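Local coordinates for putative electron transport related protein (Corynebacterium diphtheriae, PDB 4PQ1) that is a DsbF homologue with a thioredoxin-like region and probably acts as a thiol-disulfide oxidoreductase in electron transport, at residues Y42-V48 with D75-V80; A51-W55 with I91-V96; L66-H70 with G100-P104. All coordinates share one frame; numbering follows the deposited sequence.

Interaction 1 of 3, residues Y42-V48 with D75-V80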
# COMPACT_ATOMS: atom_id res chain seq x y z
N TYR A 42 -7.44 1.47 11.25
CA TYR A 42 -6.79 2.78 11.11
C TYR A 42 -7.77 3.86 10.61
O TYR A 42 -7.39 4.78 9.89
CB TYR A 42 -5.60 2.66 10.16
CG TYR A 42 -4.78 1.42 10.46
CD1 TYR A 42 -3.87 1.40 11.50
CD2 TYR A 42 -4.95 0.26 9.71
CE1 TYR A 42 -3.12 0.25 11.78
CE2 TYR A 42 -4.21 -0.89 9.98
CZ TYR A 42 -3.30 -0.89 11.02
OH TYR A 42 -2.57 -2.04 11.29
N LYS A 43 -9.03 3.72 11.00
CA LYS A 43 -10.05 4.72 10.68
C LYS A 43 -9.59 6.10 11.09
O LYS A 43 -9.01 6.27 12.16
CB LYS A 43 -11.37 4.39 11.36
CG LYS A 43 -12.51 5.32 11.00
CD LYS A 43 -13.75 5.01 11.82
CE LYS A 43 -14.94 5.88 11.41
NZ LYS A 43 -15.41 5.54 10.05
N ASP A 44 -9.81 7.08 10.22
CA ASP A 44 -9.45 8.49 10.44
C ASP A 44 -7.94 8.69 10.52
O ASP A 44 -7.46 9.76 10.92
CB ASP A 44 -10.14 9.01 11.71
CG ASP A 44 -11.66 8.96 11.59
OD1 ASP A 44 -12.19 9.53 10.61
OD2 ASP A 44 -12.31 8.31 12.45
N LYS A 45 -7.20 7.67 10.11
CA LYS A 45 -5.74 7.77 10.03
C LYS A 45 -5.27 7.64 8.58
O LYS A 45 -5.91 6.98 7.76
CB LYS A 45 -5.09 6.71 10.90
CG LYS A 45 -5.45 6.76 12.38
CD LYS A 45 -4.66 7.83 13.11
CE LYS A 45 -4.69 7.61 14.62
NZ LYS A 45 -4.25 8.83 15.36
N ILE A 46 -4.15 8.29 8.27
CA ILE A 46 -3.55 8.16 6.95
C ILE A 46 -3.03 6.73 6.75
O ILE A 46 -2.51 6.12 7.69
CB ILE A 46 -2.40 9.17 6.76
CG1 ILE A 46 -2.93 10.60 6.80
CG2 ILE A 46 -1.67 8.92 5.45
CD1 ILE A 46 -1.82 11.62 6.73
N VAL A 47 -3.21 6.19 5.55
CA VAL A 47 -2.81 4.82 5.28
C VAL A 47 -2.11 4.71 3.93
O VAL A 47 -2.68 5.07 2.89
CB VAL A 47 -4.01 3.85 5.31
CG1 VAL A 47 -3.56 2.48 4.87
CG2 VAL A 47 -4.62 3.79 6.72
N VAL A 48 -0.87 4.22 3.96
CA VAL A 48 -0.12 4.00 2.73
C VAL A 48 -0.10 2.51 2.40
O VAL A 48 0.55 1.72 3.10
CB VAL A 48 1.32 4.53 2.83
CG1 VAL A 48 2.06 4.30 1.53
CG2 VAL A 48 1.30 6.01 3.16
N ASP A 75 2.11 8.41 14.75
CA ASP A 75 0.76 8.35 15.31
C ASP A 75 -0.32 8.56 14.25
O ASP A 75 -1.37 7.92 14.28
CB ASP A 75 0.59 9.41 16.40
CG ASP A 75 0.52 8.81 17.77
OD1 ASP A 75 0.33 7.58 17.87
OD2 ASP A 75 0.64 9.57 18.76
N LYS A 76 -0.02 9.46 13.33
CA LYS A 76 -0.97 9.96 12.35
C LYS A 76 -1.40 8.92 11.32
O LYS A 76 -2.36 9.14 10.58
CB LYS A 76 -0.37 11.17 11.65
CG LYS A 76 0.08 12.25 12.62
CD LYS A 76 -1.07 12.64 13.56
CE LYS A 76 -0.84 14.01 14.18
NZ LYS A 76 0.39 14.04 15.00
N GLY A 77 -0.68 7.80 11.27
CA GLY A 77 -1.02 6.75 10.33
C GLY A 77 -0.07 5.57 10.29
O GLY A 77 0.61 5.27 11.28
N THR A 78 -0.03 4.90 9.15
CA THR A 78 0.66 3.62 9.02
C THR A 78 0.86 3.23 7.56
O THR A 78 0.09 3.64 6.69
CB THR A 78 -0.13 2.48 9.72
OG1 THR A 78 0.69 1.31 9.82
CG2 THR A 78 -1.37 2.11 8.91
N VAL A 79 1.90 2.45 7.30
CA VAL A 79 2.00 1.74 6.03
C VAL A 79 1.32 0.38 6.24
O VAL A 79 1.38 -0.18 7.32
CB VAL A 79 3.47 1.55 5.57
CG1 VAL A 79 3.54 0.72 4.29
CG2 VAL A 79 4.14 2.91 5.37
N VAL A 80 0.63 -0.10 5.21
CA VAL A 80 0.11 -1.47 5.21
C VAL A 80 0.52 -2.18 3.93
O VAL A 80 0.15 -1.76 2.84
CB VAL A 80 -1.41 -1.52 5.33
CG1 VAL A 80 -1.88 -2.97 5.18
CG2 VAL A 80 -1.84 -0.94 6.65
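One face of the Tyr42 ring carries Thr78 CG2, which stands over its centre in a CH-pi contact, 3.7 Å from the ring centroid and 14° off the normal. Val80 CG2 approaches the same ring obliquely, 4.1 Å from Tyr42 CE2. Thr78 can offer its methyl because OG1 takes the position opposite the backbone N (chi1 -168°), from where it hydrogen-bonds to Val79 O, above that carbonyl's plane. Beneath the ring, residues 46-48 and 77-80 run as parallel strands. Ile46 N is hydrogen-bonded to Lys76 O at 3.0 Å, Thr78 N to Ile46 O, Val48 N to Thr78 O, and Val80 N to Val48 O at 2.8 Å. Val47 and Thr78 share the tyrosine side of the sheet. On the other side, Val48 CB meets Val79 CG2 at 4.1 Å, and Ile46 and Val48 pack on Leu73 and Ile154 of two helices. At the strand entrance Lys45, bent at chi2, reaches back so that NZ makes a weak hydrogen bond to Asp75 O. Tyr42 to Lys45 form a type II turn, where His135 NE2 is hydrogen-bonded to Tyr42 O. Joined through helices 57-61 and 63-73, these adjacent parallel strands make the beta-alpha-beta crossover of the thioredoxin fold.

Interaction 2 of 3, residues A51-W55 with I91-V96; sequences AWGQW and IAQDFV
Trp52 and Phe95 meet through the far rim of the indole: Trp52 CZ3 lies 3.6 Å from Phe95 CD2. The two side chains run past each other in opposite directions, and their rings are turned by 33°, with centroids 5.5 Å apart. Ala92 O sits at the indole edge in its plane, and Val96 CG2 comes within 4.1 Å of Trp52 CH2, crossing at about a right angle. Beside this pair, Gln54 CB rests on Phe95 CB at 3.9 Å. A bend at chi2 (80°) then folds the Gln54 amide over Ile91, whose CD1 is 3.5 Å from Gln54 OE1. In the thioredoxin fold the strand ending at Trp52 leads through a short loop into the CxxC motif, here the disulfide of Cys56 and Cys59, so helix 89-98 is being packed against the approach to the probable redox site; Trp52 also touches Cys59. Further out, the indole NE1 is held by a hydrogen bond to Ser105 OG, which helps to fix the rotation of the ring. The loop beyond is tied by its backbone: Asp86 OD2 accepts from Gln54 N, while Arg60 NH1 hydrogen-bonds to Gln54 O. Arg60 in turn packs on Phe95.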
# COMPACT_ATOMS: atom_id res chain seq x y z
N ALA A 51 1.73 -2.83 -2.47
CA ALA A 51 1.76 -4.20 -2.95
C ALA A 51 3.20 -4.60 -3.25
O ALA A 51 3.91 -3.89 -3.98
CB ALA A 51 0.89 -4.36 -4.18
N TRP A 52 3.63 -5.72 -2.68
CA TRP A 52 5.02 -6.11 -2.73
C TRP A 52 5.16 -7.62 -2.67
O TRP A 52 4.20 -8.32 -2.39
CB TRP A 52 5.79 -5.47 -1.56
CG TRP A 52 5.43 -6.07 -0.21
CD1 TRP A 52 4.38 -5.73 0.60
CD2 TRP A 52 6.13 -7.12 0.48
NE1 TRP A 52 4.39 -6.49 1.75
CE2 TRP A 52 5.46 -7.36 1.70
CE3 TRP A 52 7.28 -7.87 0.19
CZ2 TRP A 52 5.88 -8.33 2.61
CZ3 TRP A 52 7.70 -8.84 1.11
CH2 TRP A 52 7.00 -9.05 2.31
N GLY A 53 6.37 -8.11 -2.94
CA GLY A 53 6.71 -9.52 -2.76
C GLY A 53 8.21 -9.55 -2.63
O GLY A 53 8.89 -8.73 -3.24
N GLN A 54 8.75 -10.46 -1.82
CA GLN A 54 10.21 -10.55 -1.65
C GLN A 54 10.91 -10.96 -2.94
O GLN A 54 12.11 -10.75 -3.09
CB GLN A 54 10.56 -11.52 -0.52
CG GLN A 54 10.04 -12.93 -0.68
CD GLN A 54 10.88 -13.76 -1.63
OE1 GLN A 54 12.11 -13.79 -1.52
NE2 GLN A 54 10.22 -14.41 -2.58
N TRP A 55 10.16 -11.55 -3.88
CA TRP A 55 10.69 -12.03 -5.16
C TRP A 55 10.93 -10.88 -6.13
O TRP A 55 11.41 -11.07 -7.25
CB TRP A 55 9.71 -13.03 -5.78
CG TRP A 55 8.32 -12.48 -5.76
CD1 TRP A 55 7.35 -12.71 -4.82
CD2 TRP A 55 7.76 -11.55 -6.69
NE1 TRP A 55 6.21 -12.00 -5.13
CE2 TRP A 55 6.45 -11.27 -6.27
CE3 TRP A 55 8.25 -10.93 -7.85
CZ2 TRP A 55 5.62 -10.39 -6.96
CZ3 TRP A 55 7.42 -10.06 -8.53
CH2 TRP A 55 6.12 -9.80 -8.09
N ILE A 91 9.01 -17.28 3.49
CA ILE A 91 10.11 -16.48 2.98
C ILE A 91 9.71 -15.00 2.98
O ILE A 91 10.56 -14.12 3.19
CB ILE A 91 10.52 -16.98 1.57
CG1 ILE A 91 11.85 -16.37 1.12
CG2 ILE A 91 9.42 -16.76 0.58
CD1 ILE A 91 12.40 -17.02 -0.14
N ALA A 92 8.42 -14.72 2.80
CA ALA A 92 7.93 -13.35 2.92
C ALA A 92 8.10 -12.87 4.36
O ALA A 92 8.57 -11.77 4.60
CB ALA A 92 6.48 -13.27 2.48
N GLN A 93 7.72 -13.71 5.33
CA GLN A 93 7.93 -13.37 6.73
C GLN A 93 9.41 -13.18 7.07
O GLN A 93 9.77 -12.28 7.84
CB GLN A 93 7.37 -14.45 7.63
CG GLN A 93 5.94 -14.78 7.36
CD GLN A 93 5.54 -16.05 8.06
OE1 GLN A 93 6.29 -17.04 8.06
NE2 GLN A 93 4.36 -16.04 8.67
N ASP A 94 10.27 -14.02 6.49
CA ASP A 94 11.71 -13.92 6.71
C ASP A 94 12.22 -12.58 6.22
O ASP A 94 13.05 -11.95 6.86
CB ASP A 94 12.44 -15.06 5.98
CG ASP A 94 12.40 -16.38 6.75
OD1 ASP A 94 12.24 -16.36 7.99
OD2 ASP A 94 12.54 -17.45 6.12
N PHE A 95 11.74 -12.15 5.05
CA PHE A 95 12.09 -10.84 4.50
C PHE A 95 11.74 -9.70 5.45
O PHE A 95 12.46 -8.71 5.52
CB PHE A 95 11.40 -10.62 3.16
CG PHE A 95 11.71 -9.29 2.54
CD1 PHE A 95 12.86 -9.12 1.79
CD2 PHE A 95 10.85 -8.21 2.71
CE1 PHE A 95 13.15 -7.89 1.22
CE2 PHE A 95 11.13 -6.97 2.15
CZ PHE A 95 12.29 -6.82 1.39
N VAL A 96 10.64 -9.83 6.17
CA VAL A 96 10.16 -8.72 7.01
C VAL A 96 11.02 -8.58 8.27
O VAL A 96 11.35 -7.47 8.70
CB VAL A 96 8.67 -8.89 7.37
CG1 VAL A 96 8.36 -8.30 8.73
CG2 VAL A 96 7.78 -8.27 6.29

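Interaction 3 of 3, residues L66-H70 with G100-P104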
# COMPACT_ATOMS: atom_id res chain seq x y z
N LEU A 66 9.92 2.74 2.42
CA LEU A 66 8.59 2.54 2.95
C LEU A 66 8.67 2.44 4.47
O LEU A 66 7.78 2.90 5.17
CB LEU A 66 7.95 1.29 2.35
CG LEU A 66 7.62 1.36 0.85
CD1 LEU A 66 7.41 -0.03 0.30
CD2 LEU A 66 6.37 2.17 0.64
N GLN A 67 9.75 1.86 4.99
CA GLN A 67 9.96 1.82 6.43
C GLN A 67 10.09 3.24 6.96
O GLN A 67 9.59 3.57 8.03
CB GLN A 67 11.21 1.00 6.79
CG GLN A 67 11.42 0.83 8.31
CD GLN A 67 10.23 0.18 8.99
OE1 GLN A 67 9.50 -0.60 8.38
NE2 GLN A 67 10.04 0.48 10.27
N GLU A 68 10.76 4.07 6.19
CA GLU A 68 11.01 5.45 6.57
C GLU A 68 9.69 6.21 6.71
O GLU A 68 9.41 6.83 7.74
CB GLU A 68 11.92 6.10 5.54
CG GLU A 68 12.41 7.47 5.90
CD GLU A 68 13.31 8.01 4.81
OE1 GLU A 68 14.09 7.22 4.22
OE2 GLU A 68 13.22 9.23 4.54
N VAL A 69 8.88 6.14 5.65
CA VAL A 69 7.54 6.72 5.61
C VAL A 69 6.68 6.23 6.77
O VAL A 69 6.00 7.03 7.40
CB VAL A 69 6.84 6.37 4.28
CG1 VAL A 69 5.39 6.86 4.28
CG2 VAL A 69 7.59 6.98 3.11
N HIS A 70 6.72 4.94 7.04
CA HIS A 70 5.95 4.38 8.15
C HIS A 70 6.28 5.07 9.46
O HIS A 70 5.40 5.45 10.23
CB HIS A 70 6.20 2.89 8.30
CG HIS A 70 5.43 2.26 9.42
ND1 HIS A 70 4.05 2.16 9.40
CD2 HIS A 70 5.83 1.71 10.59
CE1 HIS A 70 3.64 1.58 10.52
NE2 HIS A 70 4.71 1.30 11.25
N GLY A 100 14.03 -5.50 9.08
CA GLY A 100 13.51 -4.65 10.12
C GLY A 100 12.25 -3.88 9.72
O GLY A 100 12.07 -2.73 10.11
N ILE A 101 11.39 -4.52 8.94
CA ILE A 101 10.11 -3.96 8.55
C ILE A 101 9.14 -4.12 9.71
O ILE A 101 8.84 -5.24 10.13
CB ILE A 101 9.53 -4.67 7.30
CG1 ILE A 101 10.51 -4.60 6.12
CG2 ILE A 101 8.16 -4.14 6.95
CD1 ILE A 101 11.18 -3.27 5.92
N THR A 102 8.63 -3.02 10.25
CA THR A 102 7.80 -3.13 11.44
C THR A 102 6.33 -2.87 11.19
O THR A 102 5.53 -2.92 12.13
CB THR A 102 8.27 -2.16 12.54
OG1 THR A 102 8.07 -0.82 12.11
CG2 THR A 102 9.75 -2.37 12.82
N TYR A 103 5.96 -2.62 9.93
CA TYR A 103 4.55 -2.41 9.61
C TYR A 103 3.86 -3.68 9.10
O TYR A 103 4.52 -4.58 8.55
CB TYR A 103 4.40 -1.27 8.60
CG TYR A 103 5.13 -1.42 7.28
CD1 TYR A 103 4.56 -2.14 6.23
CD2 TYR A 103 6.35 -0.81 7.07
CE1 TYR A 103 5.21 -2.26 5.01
CE2 TYR A 103 7.01 -0.93 5.85
CZ TYR A 103 6.43 -1.65 4.83
OH TYR A 103 7.07 -1.77 3.63
N PRO A 104 2.53 -3.77 9.29
CA PRO A 104 1.84 -5.02 8.97
C PRO A 104 1.64 -5.21 7.48
O PRO A 104 1.64 -4.22 6.73
CB PRO A 104 0.49 -4.86 9.67
CG PRO A 104 0.22 -3.40 9.59
CD PRO A 104 1.57 -2.71 9.67
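Where helix 89-98 ends in a Schellman motif with Gly100 at C-prime, the loop turns toward helix 63-73, and Thr102 is gripped there by the amide of Gln67. Both ends of that amide are used. Gln67 NE2 donates to Thr102 OG1 at 3.0 Å, nearly straight at 166° and close to the amide plane, while Thr102 N donates to Gln67 OE1 at 3.2 Å from above the carbonyl plane. The pair of bonds fixes the rotation of the amide, and the donor Thr102 N settles which end is oxygen. Its plane lies within 8° of the Tyr103 ring's, but the two run in opposite directions, side by side, with Gln67 OE1 3.4 Å from Tyr103 CD2. One turn on, His70 swings its ring opposite its backbone N (chi1 -180°) to lie under Tyr103 CB, which stands 3.5 Å from the imidazole centroid over one face. Val79 N, in the neighbouring strand, hydrogen-bonds to His70 ND1 and helps to fix the ring's rotation. Ile101 CG2 covers one face of the Tyr103 ring, and Tyr103 OH ends 3.4 Å from Leu66 CB. The contact thus joins the long helix after the CxxC motif to the loop feeding edge strand 105-107 in the three-layer alpha/beta/alpha sandwich of the thioredoxin fold.

How the interactions relate
Along the chain the six segments come in the order 42-48, 51-55, 66-70, then 75-80, 91-96, 100-104, so every pair of contacts crosses: each joins parts of the chain that are separated by a segment of another. Interactions 1 and 2 use the two ends of strand 46-52, their centres about 21 Å apart. Interaction 3 lies about 12 Å from the first and 13 Å from the second, centre to centre. Helix 63-73 connects it to strand 77-83 of interaction 1, while the end of helix 89-98 links it to interaction 2, where Ile101 N probably donates a hydrogen bond to Val96 O. Together they run from the central strands 46-52 and 77-83 to the loop before edge strand 105-107. The Cys56-Cys59 disulfide follows strand 46-52 just beyond interaction 2.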